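Local atomic coordinates of sialyltransferase 0160 (Photobacterium damselae, PDB entry 4R84), a protein that probably transfers sialic acid from a CMP-sialic acid donor to acceptor sugars, with a GT-B type glycosyltransferase fold. Residues 177-188 against 210-219; 57-68 against 92-103. One frame throughout, in Å; residues are numbered along the deposited sequence. Where two conformers were deposited one is given.

Contact 1 of 2, residues 177-188 against 210-219; sequences NNTSPEMVAAID and NNLPPIIQPL
With Thr179 OG1 opposite the carbonyl carbon (chi1 -57°), the hydroxyl turns to the backbone carbonyl of Asn211 while CG2 swings to the apolar side; Asn211, at chi1 -71°, turns its amide to the backbone N of Thr179. The setting is the Rossmann-like domain of a GT-B glycosyltransferase, where two helices, 181-188 and 213-219, run roughly side by side at -35° with axes 9.6 Å apart. It illustrates how short polar contacts can fix the start of a helix pair whose remainder is held by aliphatic packing. Asn211 OD1 takes two N-H groups, Asn178 ND2 at 3.0 Å and Thr179 N at 3.2 Å, which arrive from opposite faces of its amide plane, both well off that plane. The Asn178 amide, by contrast, holds Asn211 OD1 close to its own plane. At the other end of the Asn211 amide, ND2 donates to Thr203 OG1 and to a water that in turn bonds Asn177 O, so both ends of the amide are engaged and its rotation is fixed. Beyond this, Ile215 lies across the ends of its neighbours: its CD1 meets Ile187 CD1 at 3.5 Å, the two chains at about a right angle, and also touches Thr179 CG2. Both Val184 methyls rest on Pro214 O, and CG2 also touches Ile215 CG1, while Ile187 CG2 continues the seam to Leu219 CD1. Phe201 of strand 197-204 underlies Ile215, and Phe151 of strand 149-154 underlies Ile187. Ser180 N-caps the first helix by accepting from Met183 N. The Thr179 hydroxyl donates to Asn211 O at 2.7 Å, in the carbonyl plane and on a lone pair.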
loop_
_atom_site.group_PDB
_atom_site.type_symbol
_atom_site.label_atom_id
_atom_site.label_comp_id
_atom_site.label_asym_id
_atom_site.label_seq_id
_atom_site.Cartn_x
_atom_site.Cartn_y
_atom_site.Cartn_z
ATOM N N ASN A 177 13.552 -5.736 -10.430
ATOM C CA ASN A 177 12.316 -5.130 -9.948
ATOM C C ASN A 177 11.382 -6.130 -9.289
ATOM O O ASN A 177 10.322 -5.765 -8.772
ATOM C CB ASN A 177 11.577 -4.463 -11.101
ATOM C CG ASN A 177 12.328 -3.302 -11.666
ATOM O OD1 ASN A 177 12.517 -3.174 -12.891
ATOM N ND2 ASN A 177 12.757 -2.431 -10.787
ATOM N N ASN A 178 11.761 -7.394 -9.308
ATOM C CA ASN A 178 10.792 -8.416 -8.929
ATOM C C ASN A 178 11.251 -9.389 -7.873
ATOM O O ASN A 178 12.392 -9.374 -7.439
ATOM C CB ASN A 178 10.375 -9.183 -10.175
ATOM C CG ASN A 178 9.806 -8.265 -11.236
ATOM O OD1 ASN A 178 10.422 -8.064 -12.280
ATOM N ND2 ASN A 178 8.631 -7.693 -10.967
ATOM N N THR A 179 10.317 -10.240 -7.473
ATOM C CA THR A 179 10.560 -11.249 -6.447
ATOM C C THR A 179 11.870 -11.988 -6.673
ATOM O O THR A 179 12.144 -12.448 -7.786
ATOM C CB THR A 179 9.431 -12.252 -6.446
ATOM O OG1 THR A 179 8.207 -11.553 -6.234
ATOM C CG2 THR A 179 9.631 -13.290 -5.331
ATOM N N SER A 180 12.679 -12.071 -5.623
ATOM C CA SER A 180 13.979 -12.730 -5.709
ATOM C C SER A 180 13.915 -14.211 -5.366
ATOM O O SER A 180 13.028 -14.666 -4.629
ATOM C CB SER A 180 14.982 -12.042 -4.783
ATOM O OG SER A 180 14.608 -12.182 -3.421
ATOM N N PRO A 181 14.877 -14.977 -5.880
ATOM C CA PRO A 181 14.995 -16.371 -5.435
ATOM C C PRO A 181 15.265 -16.473 -3.934
ATOM O O PRO A 181 14.824 -17.435 -3.293
ATOM C CB PRO A 181 16.187 -16.896 -6.239
ATOM C CG PRO A 181 16.264 -16.003 -7.439
ATOM C CD PRO A 181 15.824 -14.650 -6.963
ATOM N N GLU A 182 15.962 -15.490 -3.371
ATOM C CA GLU A 182 16.213 -15.468 -1.933
ATOM C C GLU A 182 14.890 -15.399 -1.171
ATOM O O GLU A 182 14.685 -16.115 -0.174
ATOM C CB GLU A 182 17.107 -14.285 -1.541
ATOM C CG GLU A 182 18.585 -14.452 -1.934
ATOM C CD GLU A 182 18.898 -14.060 -3.376
ATOM O OE1 GLU A 182 17.973 -13.729 -4.159
ATOM O OE2 GLU A 182 20.094 -14.110 -3.735
ATOM N N MET A 183 13.988 -14.533 -1.625
ATOM C CA MET A 183 12.684 -14.445 -0.979
ATOM C C MET A 183 11.871 -15.726 -1.160
ATOM O O MET A 183 11.270 -16.213 -0.201
ATOM C CB MET A 183 11.884 -13.248 -1.499
ATOM C CG MET A 183 10.472 -13.194 -0.914
ATOM S SD MET A 183 9.512 -11.726 -1.376
ATOM C CE MET A 183 9.625 -10.786 0.141
ATOM N N VAL A 184 11.856 -16.282 -2.369
ATOM C CA VAL A 184 11.121 -17.525 -2.606
ATOM C C VAL A 184 11.607 -18.647 -1.669
ATOM O O VAL A 184 10.808 -19.343 -1.044
ATOM C CB VAL A 184 11.267 -17.993 -4.068
ATOM C CG1 VAL A 184 10.598 -19.354 -4.268
ATOM C CG2 VAL A 184 10.651 -16.977 -5.006
ATOM N N ALA A 185 12.922 -18.787 -1.544
ATOM C CA ALA A 185 13.480 -19.832 -0.684
ATOM C C ALA A 185 13.162 -19.581 0.793
ATOM O O ALA A 185 12.926 -20.531 1.554
ATOM C CB ALA A 185 15.002 -19.945 -0.897
ATOM N N ALA A 186 13.188 -18.315 1.205
ATOM C CA ALA A 186 12.888 -17.957 2.595
ATOM C C ALA A 186 11.435 -18.303 2.927
ATOM O O ALA A 186 11.136 -18.793 4.014
ATOM C CB ALA A 186 13.160 -16.477 2.854
ATOM N N ILE A 187 10.531 -18.064 1.987
ATOM C CA ILE A 187 9.118 -18.412 2.206
ATOM C C ILE A 187 8.948 -19.932 2.271
ATOM O O ILE A 187 8.228 -20.462 3.120
ATOM C CB ILE A 187 8.229 -17.825 1.105
ATOM C CG1 ILE A 187 8.284 -16.296 1.179
ATOM C CG2 ILE A 187 6.784 -18.331 1.258
ATOM C CD1 ILE A 187 7.723 -15.585 -0.044
ATOM N N ASP A 188 9.631 -20.636 1.378
ATOM C CA ASP A 188 9.589 -22.092 1.367
ATOM C C ASP A 188 10.067 -22.675 2.690
ATOM O O ASP A 188 9.413 -23.538 3.254
ATOM C CB ASP A 188 10.441 -22.650 0.230
ATOM C CG ASP A 188 10.329 -24.151 0.126
ATOM O OD1 ASP A 188 9.266 -24.631 -0.329
ATOM O OD2 ASP A 188 11.289 -24.840 0.521
ATOM N N ASN A 210 4.508 -10.834 -12.364
ATOM C CA ASN A 210 5.950 -11.042 -12.251
ATOM C C ASN A 210 6.357 -11.390 -10.820
ATOM O O ASN A 210 7.427 -11.953 -10.602
ATOM C CB ASN A 210 6.713 -9.806 -12.722
ATOM C CG ASN A 210 6.737 -9.675 -14.228
ATOM O OD1 ASN A 210 6.575 -10.661 -14.954
ATOM N ND2 ASN A 210 6.955 -8.460 -14.708
ATOM N N ASN A 211 5.512 -11.045 -9.850
ATOM C CA ASN A 211 5.907 -11.196 -8.446
ATOM C C ASN A 211 5.326 -12.387 -7.696
ATOM O O ASN A 211 6.016 -12.973 -6.859
ATOM C CB ASN A 211 5.553 -9.926 -7.658
ATOM C CG ASN A 211 6.448 -8.745 -8.010
ATOM O OD1 ASN A 211 7.584 -8.912 -8.470
ATOM N ND2 ASN A 211 5.931 -7.535 -7.792
ATOM N N LEU A 212 4.069 -12.746 -7.956
ATOM C CA LEU A 212 3.431 -13.785 -7.133
ATOM C C LEU A 212 3.599 -15.226 -7.645
ATOM O O LEU A 212 3.819 -16.133 -6.834
ATOM C CB LEU A 212 1.937 -13.483 -6.956
ATOM C CG LEU A 212 1.630 -12.131 -6.285
ATOM C CD1 LEU A 212 0.156 -12.034 -5.889
ATOM C CD2 LEU A 212 2.507 -11.904 -5.057
ATOM N N PRO A 213 3.498 -15.458 -8.970
ATOM C CA PRO A 213 3.657 -16.861 -9.385
ATOM C C PRO A 213 4.951 -17.565 -8.927
ATOM O O PRO A 213 4.871 -18.767 -8.681
ATOM C CB PRO A 213 3.594 -16.781 -10.914
ATOM C CG PRO A 213 2.730 -15.596 -11.177
ATOM C CD PRO A 213 3.108 -14.599 -10.107
ATOM N N PRO A 214 6.105 -16.864 -8.835
ATOM C CA PRO A 214 7.300 -17.574 -8.362
ATOM C C PRO A 214 7.202 -18.096 -6.942
ATOM O O PRO A 214 7.954 -19.005 -6.583
ATOM C CB PRO A 214 8.394 -16.514 -8.449
ATOM C CG PRO A 214 7.932 -15.597 -9.521
ATOM C CD PRO A 214 6.456 -15.527 -9.349
ATOM N N ILE A 215 6.306 -17.516 -6.141
ATOM C CA ILE A 215 6.102 -17.980 -4.784
ATOM C C ILE A 215 4.961 -19.001 -4.743
ATOM O O ILE A 215 5.052 -20.048 -4.074
ATOM C CB ILE A 215 5.773 -16.816 -3.827
ATOM C CG1 ILE A 215 6.911 -15.789 -3.826
ATOM C CG2 ILE A 215 5.515 -17.363 -2.410
ATOM C CD1 ILE A 215 6.533 -14.446 -3.156
ATOM N N ILE A 216 3.875 -18.692 -5.452
ATOM C CA ILE A 216 2.696 -19.561 -5.441
ATOM C C ILE A 216 2.961 -20.937 -6.062
ATOM O O ILE A 216 2.528 -21.949 -5.519
ATOM C CB ILE A 216 1.523 -18.901 -6.162
ATOM C CG1 ILE A 216 1.033 -17.706 -5.337
ATOM C CG2 ILE A 216 0.390 -19.914 -6.387
ATOM C CD1 ILE A 216 -0.065 -16.915 -5.988
ATOM N N GLN A 217 3.688 -20.984 -7.176
ATOM C CA GLN A 217 3.906 -22.256 -7.880
ATOM C C GLN A 217 4.559 -23.361 -7.035
ATOM O O GLN A 217 4.035 -24.474 -6.995
ATOM C CB GLN A 217 4.728 -22.030 -9.152
ATOM C CG GLN A 217 3.912 -21.483 -10.304
ATOM C CD GLN A 217 4.750 -21.224 -11.534
ATOM O OE1 GLN A 217 5.933 -20.912 -11.435
ATOM N NE2 GLN A 217 4.145 -21.374 -12.707
ATOM N N PRO A 218 5.702 -23.086 -6.370
ATOM C CA PRO A 218 6.277 -24.206 -5.608
ATOM C C PRO A 218 5.484 -24.604 -4.359
ATOM O O PRO A 218 5.709 -25.688 -3.821
ATOM C CB PRO A 218 7.672 -23.690 -5.222
ATOM C CG PRO A 218 7.558 -22.212 -5.263
ATOM C CD PRO A 218 6.581 -21.902 -6.354
ATOM N N LEU A 219 4.553 -23.764 -3.914
ATOM C CA LEU A 219 3.768 -24.086 -2.736
ATOM C C LEU A 219 2.416 -24.672 -3.110
ATOM O O LEU A 219 1.644 -25.061 -2.236
ATOM C CB LEU A 219 3.544 -22.835 -1.883
ATOM C CG LEU A 219 4.777 -22.187 -1.258
ATOM C CD1 LEU A 219 4.392 -20.849 -0.635
ATOM C CD2 LEU A 219 5.414 -23.118 -0.230
HETATM O O HOH W 1 7.688 -5.222 -7.938
#

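Contact 2 of 2, residues 57-68 against 92-103; sequences FLSHSWEQTCGT and EKYCFTFKGITG
Glu92 meets Thr68 through a single carboxylate oxygen: OE1 accepts from Thr68 N, nearly along its C-O axis, and from Thr68 OG1 at 2.7 Å on the syn lone pair. A water spans Glu92 OE2 and Thr68 OG1. Tyr94 lies alongside Gln64, whose NE2 comes to the ring edge while donating to Cys66 O and Thr68 O, tying Gln64 to the backbone that follows it. Cys95 is joined to Cys66 by a disulfide (SG to SG 2.0 Å), and Cys95 N reaches Cys66 O from the face of that carbonyl opposite Gln64 NE2. From here the two strands pair as an antiparallel ladder, consistent with the immunoglobulin-like beta sandwich of PKD domains. Phe96 sets CB against Trp62 CZ3 at 3.8 Å, and its ring flanks the extended chain of Gln64. Thr97 exchanges backbone bonds with Glu63. Phe98, its ring swung opposite the backbone N (chi1 174°), carries the aromatic cluster: CB sits over the six-membered ring of Trp62, 3.4 Å from the centroid and 4° off the normal, a CH-pi contact, while the far edge turns to the face of Phe57 in a T-shaped pair (planes 61° apart). Trp62 NE1 donates to Ile79 O. On the other sheet face, Lys99 NZ forms a weak salt bridge of 3.3 Å with Glu63 OE1. Gly100 CA lies 3.5 Å from Phe57 CD2, against the ring obliquely. Ile101 faces both Leu58 and Ser59, a classic beta bulge; its N-H gives a nearly straight bond to Ser59 O, 2.9 Å long.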
loop_
_atom_site.group_PDB
_atom_site.type_symbol
_atom_site.label_atom_id
_atom_site.label_comp_id
_atom_site.label_asym_id
_atom_site.label_seq_id
_atom_site.Cartn_x
_atom_site.Cartn_y
_atom_site.Cartn_z
ATOM N N PHE A 57 -12.345 -15.006 45.700
ATOM C CA PHE A 57 -13.744 -15.431 45.689
ATOM C C PHE A 57 -14.064 -16.394 46.822
ATOM O O PHE A 57 -13.184 -17.091 47.316
ATOM C CB PHE A 57 -14.089 -16.113 44.363
ATOM C CG PHE A 57 -13.813 -15.270 43.155
ATOM C CD1 PHE A 57 -12.553 -15.267 42.580
ATOM C CD2 PHE A 57 -14.810 -14.492 42.588
ATOM C CE1 PHE A 57 -12.282 -14.498 41.471
ATOM C CE2 PHE A 57 -14.550 -13.720 41.468
ATOM C CZ PHE A 57 -13.288 -13.719 40.911
ATOM N N LEU A 58 -15.328 -16.433 47.227
ATOM C CA LEU A 58 -15.786 -17.450 48.159
ATOM C C LEU A 58 -15.695 -18.824 47.501
ATOM O O LEU A 58 -15.281 -19.800 48.121
ATOM C CB LEU A 58 -17.216 -17.164 48.624
ATOM C CG LEU A 58 -17.404 -15.928 49.504
ATOM C CD1 LEU A 58 -18.876 -15.643 49.705
ATOM C CD2 LEU A 58 -16.716 -16.136 50.851
ATOM N N SER A 59 -16.110 -18.891 46.240
ATOM C CA SER A 59 -15.957 -20.099 45.441
ATOM C C SER A 59 -15.722 -19.718 43.979
ATOM O O SER A 59 -16.093 -18.630 43.554
ATOM C CB SER A 59 -17.186 -20.997 45.580
ATOM O OG SER A 59 -18.345 -20.340 45.100
ATOM N N HIS A 60 -15.097 -20.609 43.220
ATOM C CA HIS A 60 -14.762 -20.296 41.826
ATOM C C HIS A 60 -14.466 -21.563 41.037
ATOM O O HIS A 60 -14.095 -22.588 41.610
ATOM C CB HIS A 60 -13.576 -19.331 41.774
ATOM C CG HIS A 60 -12.358 -19.823 42.498
ATOM N ND1 HIS A 60 -11.458 -20.706 41.940
ATOM C CD2 HIS A 60 -11.896 -19.556 43.745
ATOM C CE1 HIS A 60 -10.493 -20.957 42.808
ATOM N NE2 HIS A 60 -10.737 -20.273 43.913
ATOM N N SER A 61 -14.639 -21.493 39.717
ATOM C CA SER A 61 -14.352 -22.642 38.868
ATOM C C SER A 61 -14.196 -22.245 37.405
ATOM O O SER A 61 -14.774 -21.259 36.968
ATOM C CB SER A 61 -15.458 -23.684 38.982
ATOM O OG SER A 61 -16.662 -23.165 38.465
ATOM N N TRP A 62 -13.387 -23.021 36.689
ATOM C CA TRP A 62 -13.316 -22.973 35.229
ATOM C C TRP A 62 -13.926 -24.254 34.679
ATOM O O TRP A 62 -13.784 -25.329 35.279
ATOM C CB TRP A 62 -11.867 -22.849 34.742
ATOM C CG TRP A 62 -11.269 -21.475 34.782
ATOM C CD1 TRP A 62 -10.398 -20.987 35.718
ATOM C CD2 TRP A 62 -11.477 -20.424 33.842
ATOM N NE1 TRP A 62 -10.058 -19.693 35.415
ATOM C CE2 TRP A 62 -10.706 -19.324 34.266
ATOM C CE3 TRP A 62 -12.231 -20.309 32.675
ATOM C CZ2 TRP A 62 -10.681 -18.122 33.571
ATOM C CZ3 TRP A 62 -12.212 -19.110 31.987
ATOM C CH2 TRP A 62 -11.435 -18.035 32.431
ATOM N N GLU A 63 -14.606 -24.139 33.550
ATOM C CA GLU A 63 -15.109 -25.291 32.815
ATOM C C GLU A 63 -14.994 -25.024 31.316
ATOM O O GLU A 63 -15.090 -23.878 30.869
ATOM C CB GLU A 63 -16.550 -25.615 33.197
ATOM C CG GLU A 63 -17.533 -24.491 32.981
ATOM C CD GLU A 63 -18.947 -24.880 33.379
ATOM O OE1 GLU A 63 -19.498 -24.237 34.298
ATOM O OE2 GLU A 63 -19.502 -25.832 32.786
ATOM N N GLN A 64 -14.792 -26.083 30.545
ATOM C CA GLN A 64 -14.739 -25.968 29.088
ATOM C C GLN A 64 -16.091 -26.322 28.475
ATOM O O GLN A 64 -16.655 -27.367 28.788
ATOM C CB GLN A 64 -13.648 -26.865 28.523
ATOM C CG GLN A 64 -13.469 -26.690 27.022
ATOM C CD GLN A 64 -12.406 -27.597 26.472
ATOM O OE1 GLN A 64 -11.696 -28.261 27.223
ATOM N NE2 GLN A 64 -12.264 -27.609 25.150
ATOM N N THR A 65 -16.630 -25.445 27.628
ATOM C CA THR A 65 -17.985 -25.648 27.112
ATOM C C THR A 65 -18.082 -26.035 25.634
ATOM O O THR A 65 -19.152 -26.434 25.176
ATOM C CB THR A 65 -18.860 -24.394 27.346
ATOM O OG1 THR A 65 -18.300 -23.280 26.645
ATOM C CG2 THR A 65 -18.939 -24.049 28.828
ATOM N N CYS A 66 -17.001 -25.891 24.872
ATOM C CA CYS A 66 -16.979 -26.455 23.518
ATOM C C CYS A 66 -15.530 -26.609 23.064
ATOM O O CYS A 66 -14.598 -26.093 23.701
ATOM C CB CYS A 66 -17.773 -25.631 22.502
ATOM S SG CYS A 66 -16.861 -24.277 21.761
ATOM N N GLY A 67 -15.345 -27.382 22.004
ATOM C CA GLY A 67 -14.021 -27.695 21.504
ATOM C C GLY A 67 -13.545 -29.016 22.086
ATOM O O GLY A 67 -14.039 -29.475 23.118
ATOM N N THR A 68 -12.562 -29.619 21.432
ATOM C CA THR A 68 -11.899 -30.817 21.947
ATOM C C THR A 68 -11.430 -30.632 23.391
ATOM O O THR A 68 -10.828 -29.615 23.728
ATOM C CB THR A 68 -10.715 -31.179 21.041
ATOM O OG1 THR A 68 -11.202 -31.376 19.710
ATOM C CG2 THR A 68 -10.028 -32.447 21.500
ATOM N N GLU A 92 -9.888 -24.338 15.110
ATOM C CA GLU A 92 -10.860 -24.895 16.033
ATOM C C GLU A 92 -11.115 -23.930 17.168
ATOM O O GLU A 92 -10.179 -23.308 17.680
ATOM C CB GLU A 92 -10.360 -26.250 16.558
ATOM C CG GLU A 92 -11.345 -26.932 17.467
ATOM C CD GLU A 92 -10.882 -28.306 17.905
ATOM O OE1 GLU A 92 -11.573 -28.932 18.735
ATOM O OE2 GLU A 92 -9.838 -28.763 17.402
ATOM N N LYS A 93 -12.368 -23.817 17.599
ATOM C CA LYS A 93 -12.657 -22.935 18.708
ATOM C C LYS A 93 -12.831 -23.717 20.001
ATOM O O LYS A 93 -13.314 -24.848 20.044
ATOM C CB LYS A 93 -13.873 -22.039 18.411
ATOM C CG LYS A 93 -15.239 -22.618 18.660
ATOM C CD LYS A 93 -16.313 -21.574 18.293
ATOM C CE LYS A 93 -17.697 -22.204 18.199
ATOM N NZ LYS A 93 -18.651 -21.263 17.581
ATOM N N TYR A 94 -12.335 -23.091 21.050
ATOM C CA TYR A 94 -12.324 -23.634 22.401
ATOM C C TYR A 94 -12.995 -22.605 23.278
ATOM O O TYR A 94 -12.588 -21.444 23.272
ATOM C CB TYR A 94 -10.893 -23.892 22.858
ATOM C CG TYR A 94 -10.172 -24.960 22.086
ATOM C CD1 TYR A 94 -9.636 -24.705 20.840
ATOM C CD2 TYR A 94 -9.997 -26.229 22.626
ATOM C CE1 TYR A 94 -8.992 -25.678 20.135
ATOM C CE2 TYR A 94 -9.345 -27.213 21.925
ATOM C CZ TYR A 94 -8.838 -26.931 20.682
ATOM O OH TYR A 94 -8.179 -27.906 19.974
ATOM N N CYS A 95 -14.003 -23.024 24.032
ATOM C CA CYS A 95 -14.818 -22.116 24.828
ATOM C C CYS A 95 -14.596 -22.393 26.325
ATOM O O CYS A 95 -14.665 -23.548 26.753
ATOM C CB CYS A 95 -16.280 -22.346 24.504
ATOM S SG CYS A 95 -16.541 -22.567 22.727
ATOM N N PHE A 96 -14.338 -21.362 27.130
ATOM C CA PHE A 96 -14.104 -21.552 28.581
ATOM C C PHE A 96 -14.978 -20.593 29.376
ATOM O O PHE A 96 -15.178 -19.447 28.975
ATOM C CB PHE A 96 -12.632 -21.347 28.935
ATOM C CG PHE A 96 -11.708 -22.244 28.168
ATOM C CD1 PHE A 96 -11.436 -23.525 28.612
ATOM C CD2 PHE A 96 -11.155 -21.822 26.966
ATOM C CE1 PHE A 96 -10.584 -24.361 27.892
ATOM C CE2 PHE A 96 -10.312 -22.648 26.251
ATOM C CZ PHE A 96 -10.025 -23.920 26.711
ATOM N N THR A 97 -15.531 -21.080 30.485
ATOM C CA THR A 97 -16.353 -20.238 31.346
ATOM C C THR A 97 -15.812 -20.233 32.775
ATOM O O THR A 97 -15.586 -21.294 33.386
ATOM C CB THR A 97 -17.823 -20.697 31.340
ATOM O OG1 THR A 97 -18.399 -20.417 30.063
ATOM C CG2 THR A 97 -18.629 -19.973 32.409
ATOM N N PHE A 98 -15.561 -19.034 33.293
ATOM C CA PHE A 98 -15.185 -18.889 34.694
ATOM C C PHE A 98 -16.397 -18.414 35.474
ATOM O O PHE A 98 -17.109 -17.509 35.040
ATOM C CB PHE A 98 -14.028 -17.902 34.864
ATOM C CG PHE A 98 -13.693 -17.611 36.302
ATOM C CD1 PHE A 98 -12.803 -18.418 36.988
ATOM C CD2 PHE A 98 -14.281 -16.539 36.969
ATOM C CE1 PHE A 98 -12.492 -18.163 38.325
ATOM C CE2 PHE A 98 -13.978 -16.276 38.301
ATOM C CZ PHE A 98 -13.080 -17.085 38.976
ATOM N N LYS A 99 -16.629 -19.028 36.626
ATOM C CA LYS A 99 -17.678 -18.583 37.534
ATOM C C LYS A 99 -17.066 -18.308 38.894
ATOM O O LYS A 99 -16.388 -19.162 39.453
ATOM C CB LYS A 99 -18.788 -19.632 37.663
ATOM C CG LYS A 99 -19.616 -19.816 36.407
ATOM C CD LYS A 99 -20.561 -21.003 36.519
ATOM C CE LYS A 99 -21.321 -21.210 35.217
ATOM N NZ LYS A 99 -22.107 -22.473 35.225
ATOM N N GLY A 100 -17.290 -17.108 39.416
ATOM C CA GLY A 100 -16.775 -16.760 40.726
ATOM C C GLY A 100 -17.867 -16.097 41.536
ATOM O O GLY A 100 -18.570 -15.205 41.058
ATOM N N ILE A 101 -17.989 -16.509 42.791
ATOM C CA ILE A 101 -19.035 -15.982 43.644
ATOM C C ILE A 101 -18.413 -15.356 44.874
ATOM O O ILE A 101 -17.553 -15.954 45.512
ATOM C CB ILE A 101 -20.025 -17.090 44.050
ATOM C CG1 ILE A 101 -20.651 -17.717 42.801
ATOM C CG2 ILE A 101 -21.103 -16.538 44.958
ATOM C CD1 ILE A 101 -21.410 -18.999 43.074
ATOM N N THR A 102 -18.826 -14.135 45.183
ATOM C CA THR A 102 -18.450 -13.510 46.442
ATOM C C THR A 102 -19.719 -13.401 47.269
ATOM O O THR A 102 -20.736 -13.999 46.923
ATOM C CB THR A 102 -17.818 -12.125 46.251
ATOM O OG1 THR A 102 -18.792 -11.208 45.737
ATOM C CG2 THR A 102 -16.611 -12.210 45.314
ATOM N N GLY A 103 -19.675 -12.633 48.351
ATOM C CA GLY A 103 -20.821 -12.546 49.233
ATOM C C GLY A 103 -22.048 -11.884 48.635
ATOM O O GLY A 103 -23.173 -12.238 48.984
HETATM O O HOH W 2 -16.994 -22.500 35.568
HETATM O O HOH W 3 -18.135 -21.800 40.390
HETATM O O HOH W 4 -8.624 -31.193 18.082
#

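In the fold
From the N terminus, contact 2 comes first: the chain runs up strand 59-66, passes through strand 81-84 and returns along 92-101, closing a loop of 23 residues inside the PKD-like domain. Strand 106-125 then pairs with 92-101 and carries the chain into the sialyltransferase region, where it becomes part of the sheet there. Contact 1 closes a second loop of 21 residues around strand 197-204, joining two helices that pack on that sheet. The two loops lie in series, neither nested nor crossed. Their centres are about 46 Å apart and their nearest atoms about 21 Å; strand 106-125, touched by both, is a shared element of the sheet that both reach.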